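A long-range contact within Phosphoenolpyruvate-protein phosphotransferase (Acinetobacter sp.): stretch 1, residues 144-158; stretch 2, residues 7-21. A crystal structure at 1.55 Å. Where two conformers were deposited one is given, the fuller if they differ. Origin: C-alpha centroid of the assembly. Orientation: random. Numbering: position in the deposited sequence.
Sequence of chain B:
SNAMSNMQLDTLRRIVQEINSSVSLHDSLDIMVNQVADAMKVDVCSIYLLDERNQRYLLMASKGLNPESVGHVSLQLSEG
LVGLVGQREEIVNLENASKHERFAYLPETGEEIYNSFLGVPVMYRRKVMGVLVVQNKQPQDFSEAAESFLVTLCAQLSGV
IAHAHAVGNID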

# COMPACT_ATOMS: atom_id res chain seq x y z
N GLU B 144 18.06 2.99 2.98
CA GLU B 144 17.02 3.18 2.01
C GLU B 144 16.09 2.01 1.93
O GLU B 144 14.93 2.20 1.62
CB GLU B 144 17.61 3.45 0.64
CG GLU B 144 18.52 4.64 0.60
CD GLU B 144 17.81 5.95 0.76
OE1 GLU B 144 16.55 6.01 0.67
OE2 GLU B 144 18.55 6.95 0.97
N ALA B 145 16.56 0.79 2.17
CA ALA B 145 15.66 -0.35 2.18
C ALA B 145 14.58 -0.23 3.22
O ALA B 145 13.39 -0.53 2.98
CB ALA B 145 16.44 -1.69 2.38
N ALA B 146 14.98 0.18 4.42
CA ALA B 146 14.04 0.36 5.48
C ALA B 146 13.07 1.46 5.11
O ALA B 146 11.85 1.29 5.30
CB ALA B 146 14.76 0.70 6.77
N GLU B 147 13.56 2.56 4.55
CA GLU B 147 12.63 3.63 4.15
C GLU B 147 11.62 3.13 3.11
O GLU B 147 10.40 3.37 3.22
CB GLU B 147 13.38 4.84 3.60
CG GLU B 147 14.22 5.56 4.64
CD GLU B 147 14.85 6.83 4.13
OE1 GLU B 147 14.64 7.24 2.98
OE2 GLU B 147 15.55 7.51 4.94
N SER B 148 12.12 2.41 2.10
CA SER B 148 11.24 1.89 1.05
C SER B 148 10.19 0.93 1.58
O SER B 148 9.04 0.99 1.18
CB SER B 148 12.05 1.25 -0.04
OG SER B 148 12.85 2.16 -0.73
N PHE B 149 10.59 0.03 2.48
CA PHE B 149 9.71 -0.91 3.15
C PHE B 149 8.58 -0.17 3.85
O PHE B 149 7.40 -0.48 3.69
CB PHE B 149 10.58 -1.73 4.12
CG PHE B 149 9.84 -2.62 5.10
CD1 PHE B 149 9.24 -3.78 4.66
CD2 PHE B 149 9.90 -2.40 6.47
CE1 PHE B 149 8.62 -4.67 5.55
CE2 PHE B 149 9.29 -3.28 7.38
CZ PHE B 149 8.64 -4.40 6.90
N LEU B 150 8.96 0.82 4.66
CA LEU B 150 7.97 1.55 5.44
C LEU B 150 7.07 2.38 4.55
O LEU B 150 5.88 2.49 4.82
CB LEU B 150 8.64 2.42 6.49
CG LEU B 150 9.41 1.67 7.56
CD1 LEU B 150 10.10 2.65 8.50
CD2 LEU B 150 8.52 0.69 8.32
N VAL B 151 7.63 3.05 3.54
CA VAL B 151 6.79 3.82 2.61
C VAL B 151 5.71 2.93 1.98
O VAL B 151 4.54 3.32 1.87
CB VAL B 151 7.63 4.57 1.57
CG1 VAL B 151 6.79 5.11 0.40
CG2 VAL B 151 8.44 5.68 2.24
N THR B 152 6.09 1.73 1.57
CA THR B 152 5.15 0.83 0.91
C THR B 152 4.05 0.37 1.86
O THR B 152 2.86 0.43 1.51
CB THR B 152 5.91 -0.35 0.28
OG1 THR B 152 6.89 0.16 -0.65
CG2 THR B 152 4.89 -1.29 -0.43
N LEU B 153 4.40 -0.01 3.10
CA LEU B 153 3.38 -0.35 4.08
C LEU B 153 2.51 0.84 4.41
O LEU B 153 1.29 0.71 4.56
CB LEU B 153 4.04 -0.88 5.35
CG LEU B 153 4.60 -2.28 5.19
CD1 LEU B 153 5.58 -2.60 6.36
CD2 LEU B 153 3.51 -3.33 5.07
N CYS B 154 3.10 2.03 4.53
CA CYS B 154 2.26 3.17 4.84
C CYS B 154 1.24 3.44 3.70
O CYS B 154 0.09 3.84 3.94
CB CYS B 154 3.10 4.42 5.10
SG CYS B 154 3.89 4.43 6.70
N ALA B 155 1.67 3.21 2.45
CA ALA B 155 0.79 3.45 1.31
C ALA B 155 -0.36 2.47 1.33
O ALA B 155 -1.52 2.82 0.96
CB ALA B 155 1.57 3.29 0.05
N GLN B 156 -0.11 1.25 1.79
CA GLN B 156 -1.20 0.28 1.93
C GLN B 156 -2.16 0.75 3.01
O GLN B 156 -3.41 0.76 2.81
CB GLN B 156 -0.69 -1.09 2.31
CG GLN B 156 -1.83 -2.08 2.50
CD GLN B 156 -1.38 -3.44 2.91
OE1 GLN B 156 -0.21 -3.64 3.27
NE2 GLN B 156 -2.28 -4.39 2.88
N LEU B 157 -1.63 1.17 4.15
CA LEU B 157 -2.52 1.61 5.23
C LEU B 157 -3.26 2.88 4.85
O LEU B 157 -4.35 3.12 5.35
CB LEU B 157 -1.78 1.82 6.56
CG LEU B 157 -1.38 0.57 7.32
CD1 LEU B 157 -0.58 1.03 8.50
CD2 LEU B 157 -2.54 -0.31 7.73
N SER B 158 -2.69 3.69 3.97
CA SER B 158 -3.35 4.96 3.67
C SER B 158 -4.77 4.78 3.18
O SER B 158 -5.68 5.53 3.58
CB SER B 158 -2.52 5.77 2.69
OG SER B 158 -2.61 5.28 1.37
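Stretch 2 7-21: MQLDTLRRIVQEINS

The centre of this contact is one leucine set into a pocket of four side chains. L153 sits as a knob among L12, I15, V16 and I19, a hole formed by positions i, i+3, i+4 and i+7 of the partner helix. L153 CG lies 3.7 Å from L12 CD1, and L153 CD2 reaches I15 CG2 and V16 CG2, each at 3.8 Å, and I19 CD1 at 4.0 Å. The CA-to-CB bond of L153 points sideways, so it is the m, t rotamer that carries the branched end into the hole.

Stretch 2 is helical from 7 to 20, with S21 the first residue to leave helical phi/psi, and it runs in nearly the same direction as the helix of stretch 1. The two axes cross at -16° and approach to 10.8 Å. At so shallow an angle the helices stay side by side for about two turns, the spacing opening at the last pair: CA to CA, F149 to L12 and L153 to V16 are 6.9 Å and L157 to I19 is 8.2 Å. Steps of four on one helix are met by steps of four and three on the other.

One turn before L153, F149 also starts sideways and swings its ring across at chi1 t. The ring meets I15 at its edge, F149 CZ to I15 CD1 at 3.7 Å, while F149 CD1 lies 3.9 Å from L12 CD1. L12, itself t, p, thus touches both F149 and L153, and its CD2 also lies 4.0 Å from T152 CG2. The hydroxyl of T152 is spent within its own helix, with OG1 donating to S148 O at 2.9 Å, and the methyl is left for the contact. One turn after L153, L157 CD2 rests 3.9 Å from I19 CG2.

Toward the N-terminal ends the packing thins to A145, whose CB lies 4.3 Å from Q8 OE1.

The polar edge belongs to Q156, whose CB points toward stretch 2. Extended at chi1 and chi2 t, it sends NE2 to the backbone: Q156 NE2 donates to V16 O at 3.0 Å and nearly straight, 168°. V16 O also accepts from N20 N in the helix at 2.8 Å, so the glutamine adds a second donor without breaking the helical bond. A water accepts from both Q156 NE2 and N20 ND2, each at 3.0 Å, and ties the two side chains together. The cost is Q156 OE1, buried 3.3 Å from V16 CG2 with no partner in the model.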

# COMPACT_ATOMS: atom_id res chain seq x y z
N MSE B 7 14.14 -12.15 -0.20
CA MSE B 7 13.52 -12.44 1.09
C MSE B 7 12.92 -11.22 1.76
O MSE B 7 11.91 -11.34 2.46
CB MSE B 7 14.52 -13.13 2.02
CG MSE B 7 15.13 -14.36 1.39
SE MSE B 7 15.95 -15.63 2.62
CE MSE B 7 14.32 -16.24 3.49
N GLN B 8 13.50 -10.04 1.54
CA GLN B 8 12.93 -8.82 2.11
C GLN B 8 11.61 -8.44 1.41
O GLN B 8 10.64 -8.02 2.04
CB GLN B 8 13.92 -7.67 2.14
CG GLN B 8 15.04 -8.00 3.13
CD GLN B 8 15.98 -6.85 3.36
OE1 GLN B 8 16.05 -5.93 2.55
NE2 GLN B 8 16.72 -6.88 4.50
N LEU B 9 11.56 -8.64 0.09
CA LEU B 9 10.27 -8.51 -0.64
C LEU B 9 9.25 -9.54 -0.15
O LEU B 9 8.08 -9.21 0.02
CB LEU B 9 10.49 -8.70 -2.13
CG LEU B 9 9.25 -8.58 -3.02
CD1 LEU B 9 8.53 -7.23 -2.95
CD2 LEU B 9 9.63 -8.90 -4.46
N ASP B 10 9.68 -10.77 0.08
CA ASP B 10 8.81 -11.82 0.61
C ASP B 10 8.25 -11.42 1.98
O ASP B 10 7.07 -11.64 2.26
CB ASP B 10 9.49 -13.17 0.73
CG ASP B 10 9.73 -13.86 -0.59
OD1 ASP B 10 9.04 -13.53 -1.59
OD2 ASP B 10 10.65 -14.73 -0.60
N THR B 11 9.09 -10.85 2.83
CA THR B 11 8.67 -10.37 4.15
C THR B 11 7.61 -9.26 4.01
O THR B 11 6.54 -9.29 4.65
CB THR B 11 9.86 -9.88 4.94
OG1 THR B 11 10.69 -11.00 5.21
CG2 THR B 11 9.43 -9.20 6.27
N LEU B 12 7.88 -8.31 3.12
CA LEU B 12 6.91 -7.24 2.86
C LEU B 12 5.58 -7.81 2.38
O LEU B 12 4.52 -7.45 2.87
CB LEU B 12 7.48 -6.28 1.82
CG LEU B 12 6.59 -5.17 1.32
CD1 LEU B 12 6.11 -4.24 2.43
CD2 LEU B 12 7.36 -4.31 0.32
N ARG B 13 5.63 -8.71 1.41
CA ARG B 13 4.43 -9.35 0.88
C ARG B 13 3.64 -10.06 1.98
O ARG B 13 2.43 -9.95 2.01
CB ARG B 13 4.83 -10.36 -0.19
CG ARG B 13 3.63 -11.06 -0.77
CD ARG B 13 3.99 -12.10 -1.74
NE ARG B 13 2.81 -12.89 -2.14
CZ ARG B 13 2.80 -13.69 -3.21
NH1 ARG B 13 3.87 -13.77 -3.98
NH2 ARG B 13 1.71 -14.39 -3.50
N ARG B 14 4.34 -10.76 2.85
CA ARG B 14 3.67 -11.48 3.93
C ARG B 14 2.89 -10.52 4.82
O ARG B 14 1.74 -10.80 5.19
CB ARG B 14 4.70 -12.23 4.77
CG ARG B 14 4.11 -13.02 5.85
CD ARG B 14 5.02 -14.13 6.33
NE ARG B 14 6.40 -13.72 6.58
CZ ARG B 14 6.79 -12.91 7.56
NH1 ARG B 14 8.09 -12.62 7.68
NH2 ARG B 14 5.91 -12.34 8.41
N ILE B 15 3.51 -9.40 5.18
CA ILE B 15 2.86 -8.42 6.03
C ILE B 15 1.71 -7.75 5.29
O ILE B 15 0.61 -7.60 5.83
CB ILE B 15 3.86 -7.35 6.52
CG1 ILE B 15 4.98 -8.01 7.30
CG2 ILE B 15 3.14 -6.33 7.39
CD1 ILE B 15 6.23 -7.15 7.56
N VAL B 16 1.95 -7.40 4.02
CA VAL B 16 0.89 -6.77 3.23
C VAL B 16 -0.36 -7.67 3.14
O VAL B 16 -1.51 -7.21 3.28
CB VAL B 16 1.43 -6.38 1.84
CG1 VAL B 16 0.29 -6.13 0.88
CG2 VAL B 16 2.35 -5.21 1.94
N GLN B 17 -0.15 -8.97 2.99
CA GLN B 17 -1.27 -9.91 2.88
C GLN B 17 -2.00 -10.04 4.20
O GLN B 17 -3.22 -10.05 4.21
CB GLN B 17 -0.80 -11.24 2.29
CG GLN B 17 -0.40 -11.02 0.82
CD GLN B 17 -0.47 -12.20 -0.06
OE1 GLN B 17 0.50 -12.97 -0.18
NE2 GLN B 17 -1.62 -12.35 -0.77
N GLU B 18 -1.27 -10.05 5.30
CA GLU B 18 -1.92 -10.12 6.60
C GLU B 18 -2.72 -8.85 6.87
O GLU B 18 -3.86 -8.92 7.36
CB GLU B 18 -0.90 -10.39 7.70
CG GLU B 18 -1.54 -10.83 9.02
CD GLU B 18 -0.55 -11.01 10.16
OE1 GLU B 18 0.68 -10.85 9.99
OE2 GLU B 18 -1.04 -11.33 11.26
N ILE B 19 -2.17 -7.69 6.54
CA ILE B 19 -2.94 -6.43 6.69
C ILE B 19 -4.17 -6.44 5.77
O ILE B 19 -5.28 -6.03 6.14
CB ILE B 19 -2.07 -5.20 6.43
CG1 ILE B 19 -0.99 -5.06 7.49
CG2 ILE B 19 -2.92 -3.93 6.39
CD1 ILE B 19 0.10 -4.05 7.13
N ASN B 20 -3.97 -6.89 4.53
CA ASN B 20 -5.00 -6.82 3.52
C ASN B 20 -6.22 -7.64 3.89
O ASN B 20 -7.35 -7.17 3.66
CB ASN B 20 -4.39 -7.19 2.17
CG ASN B 20 -5.37 -7.09 1.06
OD1 ASN B 20 -5.77 -8.12 0.50
ND2 ASN B 20 -5.81 -5.88 0.72
N SER B 21 -6.00 -8.78 4.56
CA SER B 21 -7.06 -9.72 4.95
C SER B 21 -7.54 -9.52 6.38
O SER B 21 -8.26 -10.37 6.93
CB SER B 21 -6.55 -11.15 4.86
OG SER B 21 -6.25 -11.48 3.52
O HOH W 1 -5.17 -3.56 2.43